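PDB 2A6Z: Emp47p (form2) from Saccharomyces cerevisiae, which probably binds glycans through a calcium-independent lectin domain as a cargo receptor in glycoprotein secretion, and is needed for Emp46p to leave the endoplasmic reticulum. Local coordinates for residues 80-85 with 211-216; 37-42 with 49-54. All coordinates share one frame; numbering follows the deposited sequence. Where two conformers were deposited one is given.

Contact 1: residues 80-85 with 211-216; sequences GGISFW and FEIFKM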
ATOM      1  N   GLY A  80      -4.081 -11.898   8.174  1.00  7.30           N
ATOM      2  CA  GLY A  80      -3.891 -10.452   8.110  1.00  8.60           C
ATOM      3  C   GLY A  80      -3.130 -10.066   6.811  1.00  6.76           C
ATOM      4  O   GLY A  80      -2.790 -10.886   5.985  1.00  6.75           O
ATOM      5  N   GLY A  81      -2.859  -8.765   6.717  1.00  6.34           N
ATOM      6  CA  GLY A  81      -2.040  -8.270   5.607  1.00  6.97           C
ATOM      7  C   GLY A  81      -2.133  -6.775   5.526  1.00  6.10           C
ATOM      8  O   GLY A  81      -2.952  -6.136   6.226  1.00  7.34           O
ATOM      9  N   ILE A  82      -1.276  -6.239   4.682  1.00  6.16           N
ATOM     10  CA  ILE A  82      -1.200  -4.769   4.460  1.00  5.67           C
ATOM     11  C   ILE A  82      -1.322  -4.546   2.952  1.00  5.78           C
ATOM     12  O   ILE A  82      -0.678  -5.244   2.164  1.00  6.11           O
ATOM     13  CB  ILE A  82       0.069  -4.140   5.079  1.00  6.64           C
ATOM     14  CG1 ILE A  82       0.107  -2.615   4.857  1.00  6.40           C
ATOM     15  CG2 ILE A  82       1.372  -4.793   4.600  1.00  6.42           C
ATOM     16  CD1 ILE A  82       1.159  -1.889   5.647  1.00  7.84           C
ATOM     17  N   SER A  83      -2.179  -3.605   2.607  1.00  5.85           N
ATOM     18  CA  SER A  83      -2.457  -3.290   1.192  1.00  5.84           C
ATOM     19  C   SER A  83      -2.173  -1.826   0.914  1.00  5.36           C
ATOM     20  O   SER A  83      -2.546  -0.914   1.666  1.00  6.91           O
ATOM     21  CB  SER A  83      -3.925  -3.529   0.911  1.00  7.25           C
ATOM     22  OG  SER A  83      -4.227  -4.908   0.773  0.61  5.74           O
ATOM     23  N   PHE A  84      -1.515  -1.604  -0.228  1.00  5.64           N
ATOM     24  CA  PHE A  84      -1.176  -0.277  -0.744  1.00  5.40           C
ATOM     25  C   PHE A  84      -1.994  -0.052  -2.002  1.00  5.95           C
ATOM     26  O   PHE A  84      -2.019  -0.913  -2.871  1.00  7.42           O
ATOM     27  CB  PHE A  84       0.329  -0.165  -1.046  1.00  6.17           C
ATOM     28  CG  PHE A  84       1.195  -0.521   0.132  1.00  6.00           C
ATOM     29  CD1 PHE A  84       1.646   0.452   1.001  1.00  6.83           C
ATOM     30  CD2 PHE A  84       1.590  -1.847   0.370  1.00  6.67           C
ATOM     31  CE1 PHE A  84       2.439   0.143   2.084  1.00  8.13           C
ATOM     32  CE2 PHE A  84       2.339  -2.181   1.472  1.00  7.77           C
ATOM     33  CZ  PHE A  84       2.783  -1.161   2.325  1.00  8.41           C
ATOM     34  N   TRP A  85      -2.674   1.092  -2.066  1.00  5.86           N
ATOM     35  CA  TRP A  85      -3.715   1.290  -3.062  1.00  6.43           C
ATOM     36  C   TRP A  85      -3.405   2.452  -4.015  1.00  5.91           C
ATOM     37  O   TRP A  85      -2.856   3.475  -3.579  1.00  7.04           O
ATOM     38  CB  TRP A  85      -5.037   1.621  -2.367  1.00  7.12           C
ATOM     39  CG  TRP A  85      -5.491   0.570  -1.392  1.00  6.65           C
ATOM     40  CD1 TRP A  85      -5.210   0.537  -0.047  1.00  7.38           C
ATOM     41  CD2 TRP A  85      -6.299  -0.584  -1.680  1.00  6.60           C
ATOM     42  NE1 TRP A  85      -5.808  -0.585   0.535  1.00  7.13           N
ATOM     43  CE2 TRP A  85      -6.479  -1.260  -0.445  1.00  6.86           C
ATOM     44  CE3 TRP A  85      -6.903  -1.093  -2.844  1.00  7.48           C
ATOM     45  CZ2 TRP A  85      -7.242  -2.447  -0.339  1.00  7.49           C
ATOM     46  CZ3 TRP A  85      -7.654  -2.246  -2.724  1.00  8.59           C
ATOM     47  CH2 TRP A  85      -7.820  -2.917  -1.491  1.00  8.36           C
ATOM     48  N   PHE A 211       1.355  -3.550  11.885  1.00  7.28           N
ATOM     49  CA  PHE A 211       1.750  -2.966  10.593  1.00  7.28           C
ATOM     50  C   PHE A 211       1.883  -1.459  10.788  1.00  7.79           C
ATOM     51  O   PHE A 211       0.944  -0.833  11.300  1.00  8.49           O
ATOM     52  CB  PHE A 211       0.693  -3.282   9.529  1.00  7.45           C
ATOM     53  CG  PHE A 211       0.678  -4.728   9.111  1.00  7.23           C
ATOM     54  CD1 PHE A 211       1.677  -5.218   8.277  1.00  7.77           C
ATOM     55  CD2 PHE A 211      -0.315  -5.572   9.577  1.00  7.71           C
ATOM     56  CE1 PHE A 211       1.661  -6.548   7.860  1.00  8.05           C
ATOM     57  CE2 PHE A 211      -0.338  -6.894   9.112  1.00  8.64           C
ATOM     58  CZ  PHE A 211       0.646  -7.375   8.277  1.00  8.46           C
ATOM     59  N   GLU A 212       3.026  -0.912  10.411  1.00  8.05           N
ATOM     60  CA  GLU A 212       3.413   0.456  10.789  1.00  7.89           C
ATOM     61  C   GLU A 212       4.005   1.190   9.584  1.00  7.36           C
ATOM     62  O   GLU A 212       4.759   0.582   8.800  1.00  8.97           O
ATOM     63  CB  GLU A 212       4.433   0.431  11.900  1.00  8.82           C
ATOM     64  CG  GLU A 212       3.947  -0.414  13.079  1.00  9.11           C
ATOM     65  CD  GLU A 212       4.784  -0.397  14.304  1.00 10.03           C
ATOM     66  OE1 GLU A 212       5.936   0.144  14.239  1.00  9.66           O
ATOM     67  OE2 GLU A 212       4.279  -0.914  15.334  1.00 12.18           O
ATOM     68  N   ILE A 213       3.660   2.463   9.463  1.00  7.11           N
ATOM     69  CA  ILE A 213       4.113   3.348   8.382  1.00  6.89           C
ATOM     70  C   ILE A 213       5.081   4.376   8.914  1.00  7.57           C
ATOM     71  O   ILE A 213       4.796   5.079   9.907  1.00  8.88           O
ATOM     72  CB  ILE A 213       2.939   4.028   7.696  1.00  7.67           C
ATOM     73  CG1 ILE A 213       1.838   3.060   7.286  1.00  8.78           C
ATOM     74  CG2 ILE A 213       3.416   4.924   6.559  1.00  9.16           C
ATOM     75  CD1 ILE A 213       2.332   2.050   6.224  1.00  9.38           C
ATOM     76  N   PHE A 214       6.275   4.478   8.328  1.00  7.32           N
ATOM     77  CA  PHE A 214       7.250   5.502   8.713  1.00  7.36           C
ATOM     78  C   PHE A 214       7.200   6.743   7.803  1.00  8.04           C
ATOM     79  O   PHE A 214       7.517   7.854   8.264  1.00  9.03           O
ATOM     80  CB  PHE A 214       8.642   4.916   8.648  1.00  8.50           C
ATOM     81  CG  PHE A 214       9.099   4.001   9.731  1.00  8.35           C
ATOM     82  CD1 PHE A 214      10.467   3.743   9.913  1.00  9.52           C
ATOM     83  CD2 PHE A 214       8.220   3.392  10.626  1.00 10.61           C
ATOM     84  CE1 PHE A 214      10.951   2.926  10.911  1.00 10.58           C
ATOM     85  CE2 PHE A 214       8.708   2.574  11.647  1.00 10.82           C
ATOM     86  CZ  PHE A 214      10.040   2.361  11.810  1.00 11.00           C
ATOM     87  N   LYS A 215       6.943   6.559   6.505  1.00  7.67           N
ATOM     88  CA  LYS A 215       7.177   7.619   5.515  1.00  7.68           C
ATOM     89  C   LYS A 215       6.521   7.195   4.234  1.00  7.03           C
ATOM     90  O   LYS A 215       6.476   5.960   3.931  1.00  7.59           O
ATOM     91  CB  LYS A 215       8.698   7.760   5.296  1.00  9.57           C
ATOM     92  CG  LYS A 215       9.153   8.872   4.365  1.00 10.01           C
ATOM     93  CD  LYS A 215      10.639   9.034   4.350  1.00 12.76           C
ATOM     94  CE  LYS A 215      11.430   7.917   3.738  1.00 19.73           C
ATOM     95  NZ  LYS A 215      12.835   8.367   3.553  1.00 27.03           N
ATOM     96  N   MET A 216       6.101   8.153   3.427  1.00  7.32           N
ATOM     97  CA  MET A 216       5.714   7.871   2.050  1.00  7.24           C
ATOM     98  C   MET A 216       6.156   9.077   1.233  1.00  7.61           C
ATOM     99  O   MET A 216       5.942  10.212   1.631  1.00  7.92           O
ATOM    100  CB  MET A 216       4.195   7.633   1.934  1.00  7.92           C
ATOM    101  CG  MET A 216       3.650   7.280   0.543  0.54  7.71           C
ATOM    102  SD  MET A 216       3.198   8.883  -0.189  0.54  6.59           S
ATOM    103  CE  MET A 216       2.688   8.353  -1.830  0.54  9.74           C
TER
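Ile82 lies over one face of the Phe211 ring, and this pairing carries most of the contact. Its CB sits 4.1 Å from the ring centroid, 27° off the ring normal, a CH-pi contact made over the face. The branch methyl reaches further toward one side of the ring, where Ile82 CG2 comes to 3.7 Å from Phe211 CE1 and is equally near CD1. The two side chains run in opposite directions as they pass, each starting from its own strand and heading toward the other. At the CZ end the ring lies against the main chain of Gly81: Gly81 CA is 3.9 Å from Phe211 CZ, and Gly81 C lies over the same face as Ile82 CB.

Strands 81-88 and 210-220 belong to the two different antiparallel sheets of the legume-lectin-like beta sandwich, so the contact bridges the core between the sheets, mostly through side chains. The axes of 81-85 and 211-216 approach to 8.8 Å, their directions 37° apart.

The long branch of Ile82 is used for a second partner. CG1 stands anti to the backbone N (chi1 -179°) and the chain continues extended, which carries CD1 along strand 210-220 to Ile213. The two isoleucines meet obliquely through their end methyls, Ile82 CD1 to Ile213 CD1 at 4.2 Å, a looser touch than that on the ring. Ile82 also packs on Val197 and Val112, and Phe211 on Ala199. On the other side of strand 210-220, Glu212 points away from strand 81-88, and its OE1 forms salt bridges with Arg70 and Arg38.

Contact 2: residues 37-42 with 49-54; sequences GRIVLT and GSLWLK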
ATOM      1  N   GLY A  37       6.914   8.248  16.263  1.00 16.38           N
ATOM      2  CA  GLY A  37       7.639   8.116  15.015  1.00 15.42           C
ATOM      3  C   GLY A  37       6.992   7.321  13.931  1.00 12.45           C
ATOM      4  O   GLY A  37       7.665   7.092  12.900  1.00 12.72           O
ATOM      5  N   ARG A  38       5.740   6.902  14.061  1.00 12.02           N
ATOM      6  CA  ARG A  38       5.166   6.082  12.993  1.00 10.64           C
ATOM      7  C   ARG A  38       3.667   6.041  13.163  1.00  9.95           C
ATOM      8  O   ARG A  38       3.135   6.234  14.263  1.00 13.44           O
ATOM      9  CB  ARG A  38       5.725   4.638  13.081  1.00 12.56           C
ATOM     10  CG  ARG A  38       5.301   3.957  14.382  1.00 17.02           C
ATOM     11  CD  ARG A  38       6.425   3.309  15.123  1.00 17.00           C
ATOM     12  NE  ARG A  38       5.947   2.484  16.215  1.00 20.97           N
ATOM     13  CZ  ARG A  38       5.550   2.792  17.429  1.00 31.96           C
ATOM     14  NH1 ARG A  38       5.534   4.049  17.835  1.00 40.27           N
ATOM     15  NH2 ARG A  38       5.152   1.842  18.266  1.00 53.94           N
ATOM     16  N   ILE A  39       2.942   5.755  12.070  1.00  9.24           N
ATOM     17  CA  ILE A  39       1.508   5.500  12.141  1.00  8.78           C
ATOM     18  C   ILE A  39       1.303   4.006  12.227  1.00  8.84           C
ATOM     19  O   ILE A  39       1.743   3.234  11.357  1.00 10.09           O
ATOM     20  CB  ILE A  39       0.729   6.169  10.996  1.00  9.74           C
ATOM     21  CG1 ILE A  39       0.753   7.692  11.164  1.00 10.70           C
ATOM     22  CG2 ILE A  39      -0.693   5.596  10.879  1.00 10.43           C
ATOM     23  CD1 ILE A  39       0.225   8.467   9.963  1.00 12.43           C
ATOM     24  N   VAL A  40       0.651   3.588  13.310  1.00  9.10           N
ATOM     25  CA  VAL A  40       0.355   2.179  13.545  1.00  9.26           C
ATOM     26  C   VAL A  40      -1.019   1.879  13.013  1.00  9.03           C
ATOM     27  O   VAL A  40      -1.987   2.482  13.463  1.00 11.07           O
ATOM     28  CB  VAL A  40       0.441   1.869  15.044  1.00 10.21           C
ATOM     29  CG1 VAL A  40       0.071   0.428  15.282  1.00 10.97           C
ATOM     30  CG2 VAL A  40       1.827   2.166  15.590  1.00 11.02           C
ATOM     31  N   LEU A  41      -1.099   0.940  12.057  1.00  8.44           N
ATOM     32  CA  LEU A  41      -2.364   0.605  11.464  1.00  8.49           C
ATOM     33  C   LEU A  41      -3.130  -0.421  12.291  1.00  8.37           C
ATOM     34  O   LEU A  41      -4.352  -0.400  12.311  1.00 10.31           O
ATOM     35  CB  LEU A  41      -2.156   0.082  10.028  1.00  8.52           C
ATOM     36  CG  LEU A  41      -1.528   1.128   9.081  1.00  8.62           C
ATOM     37  CD1 LEU A  41      -1.235   0.453   7.736  1.00  9.96           C
ATOM     38  CD2 LEU A  41      -2.396   2.328   8.901  1.00 11.32           C
ATOM     39  N   THR A  42      -2.373  -1.382  12.870  1.00  9.08           N
ATOM     40  CA  THR A  42      -3.046  -2.485  13.618  1.00  9.66           C
ATOM     41  C   THR A  42      -2.504  -2.573  14.991  1.00 10.27           C
ATOM     42  O   THR A  42      -1.620  -3.338  15.299  1.00 12.13           O
ATOM     43  CB  THR A  42      -2.870  -3.804  12.796  1.00  8.13           C
ATOM     44  OG1 THR A  42      -1.476  -4.132  12.551  1.00  8.25           O
ATOM     45  CG2 THR A  42      -3.637  -3.737  11.491  1.00  8.68           C
ATOM     46  N   GLY A  49      -6.815  -0.585  10.368  1.00  9.25           N
ATOM     47  CA  GLY A  49      -6.419   0.825  10.288  1.00  9.61           C
ATOM     48  C   GLY A  49      -6.283   1.208   8.827  1.00  7.36           C
ATOM     49  O   GLY A  49      -5.936   0.378   7.966  1.00  8.42           O
ATOM     50  N   SER A  50      -6.518   2.500   8.532  1.00  8.92           N
ATOM     51  CA  SER A  50      -6.332   3.052   7.200  1.00  7.96           C
ATOM     52  C   SER A  50      -5.641   4.398   7.270  1.00  7.79           C
ATOM     53  O   SER A  50      -5.719   5.121   8.268  1.00  8.49           O
ATOM     54  CB  SER A  50      -7.644   3.158   6.430  1.00  9.21           C
ATOM     55  OG  SER A  50      -8.511   4.052   7.094  1.00 10.38           O
ATOM     56  N   LEU A  51      -5.013   4.749   6.165  1.00  7.26           N
ATOM     57  CA  LEU A  51      -4.270   6.012   6.052  1.00  7.46           C
ATOM     58  C   LEU A  51      -4.335   6.430   4.587  1.00  7.29           C
ATOM     59  O   LEU A  51      -3.717   5.730   3.750  1.00  7.38           O
ATOM     60  CB  LEU A  51      -2.867   5.822   6.536  1.00  7.83           C
ATOM     61  CG  LEU A  51      -1.920   7.029   6.358  1.00  8.74           C
ATOM     62  CD1 LEU A  51      -2.380   8.217   7.189  1.00 10.16           C
ATOM     63  CD2 LEU A  51      -0.496   6.622   6.685  1.00  8.64           C
ATOM     64  N   TRP A  52      -5.084   7.466   4.237  1.00  7.76           N
ATOM     65  CA  TRP A  52      -5.291   7.879   2.881  1.00  7.65           C
ATOM     66  C   TRP A  52      -5.024   9.362   2.716  1.00  7.60           C
ATOM     67  O   TRP A  52      -5.297  10.172   3.620  1.00  8.55           O
ATOM     68  CB  TRP A  52      -6.715   7.658   2.454  1.00  8.68           C
ATOM     69  CG  TRP A  52      -7.205   6.230   2.339  1.00  8.47           C
ATOM     70  CD1 TRP A  52      -7.736   5.467   3.345  1.00  8.43           C
ATOM     71  CD2 TRP A  52      -7.230   5.412   1.146  1.00  7.61           C
ATOM     72  NE1 TRP A  52      -8.081   4.209   2.852  1.00  8.77           N
ATOM     73  CE2 TRP A  52      -7.794   4.161   1.513  1.00  7.65           C
ATOM     74  CE3 TRP A  52      -6.853   5.647  -0.202  1.00  7.93           C
ATOM     75  CZ2 TRP A  52      -7.962   3.139   0.586  1.00  7.70           C
ATOM     76  CZ3 TRP A  52      -7.032   4.606  -1.114  1.00  8.21           C
ATOM     77  CH2 TRP A  52      -7.579   3.375  -0.705  1.00  8.50           C
ATOM     78  N   LEU A  53      -4.586   9.759   1.528  1.00  7.45           N
ATOM     79  CA  LEU A  53      -4.508  11.178   1.184  1.00  7.38           C
ATOM     80  C   LEU A  53      -5.926  11.750   1.103  1.00  8.27           C
ATOM     81  O   LEU A  53      -6.841  11.137   0.556  1.00  8.41           O
ATOM     82  CB  LEU A  53      -3.744  11.371  -0.136  1.00  8.12           C
ATOM     83  CG  LEU A  53      -2.217  11.310   0.121  1.00  8.18           C
ATOM     84  CD1 LEU A  53      -1.459  10.783  -1.083  1.00  9.78           C
ATOM     85  CD2 LEU A  53      -1.687  12.679   0.529  1.00  8.96           C
ATOM     86  N   LYS A  54      -6.067  12.993   1.651  1.00  9.05           N
ATOM     87  CA  LYS A  54      -7.368  13.652   1.563  1.00  9.37           C
ATOM     88  C   LYS A  54      -7.781  14.111   0.178  1.00  9.82           C
ATOM     89  O   LYS A  54      -8.993  14.212  -0.098  1.00 11.27           O
ATOM     90  CB  LYS A  54      -7.346  14.876   2.498  1.00 11.04           C
ATOM     91  CG  LYS A  54      -7.379  14.500   3.952  1.00 12.52           C
ATOM     92  CD  LYS A  54      -7.408  15.778   4.781  1.00 14.34           C
ATOM     93  CE  LYS A  54      -7.269  15.570   6.272  1.00 15.02           C
ATOM     94  NZ  LYS A  54      -7.225  16.948   6.925  1.00 16.49           N
TER
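Ile39 and Leu51 meet through their methyl ends, the two side chains crossing at about a right angle. Ile39 CD1 is 3.8 Å from Leu51 CD1 and equally close to CD2, so one methyl rests against both branches of the leucine fork. That fork is brought forward by Leu51 CG standing anti to the backbone N (chi1 175°). A second apolar touch is longer: Leu41 CD2 lies 4.2 Å from Leu51 CB, and the same methyl lies against the backbone of Gly49 and Ser50.

The backbones touch through a CA-H...O contact, Gly49 CA to Leu41 O at 3.1 Å, with an angle of 129° at the hydrogen. The carbonyl oxygen presses against the CA of Gly49 on a side where the glycine carries only hydrogen.

The polar groups turn to other partners. Ser50 OG, on a side chain pointing away from segment 37-42, bonds to Glu30, while Thr42 OG1 is hydrogen-bonded to both Glu209 O and Phe211 N.

Strand 38-40 lies between strands 33-35 and 210-220 in one sheet of the sandwich, pairing with both. Strand 48-58 runs in the facing sheet between strands 26-30 and 192-200, where Leu51 packs on Trp26 and Thr28.

In the fold
Contacts 1 and 2 both join the two sheets of the sandwich, and their centres are about 8 Å apart. Strands 210-220 and 38-40 are neighbours in one sheet, where probable backbone hydrogen bonds tie them together: Ile213 N to Ile39 O and Phe211 O to Leu41 N, each 2.8 Å. In the facing sheet, strand 192-200 separates strands 48-58 and 81-88, yet Trp52 and Trp85 stack across it, with Trp85 CB 3.5 Å from Trp52 CH2. The centre of contact 1 lies about 5 Å from that of the chain and the centre of contact 2 about 11 Å, so contact 1 is the more central. Leu41 of contact 2 touches Ile213 of contact 1.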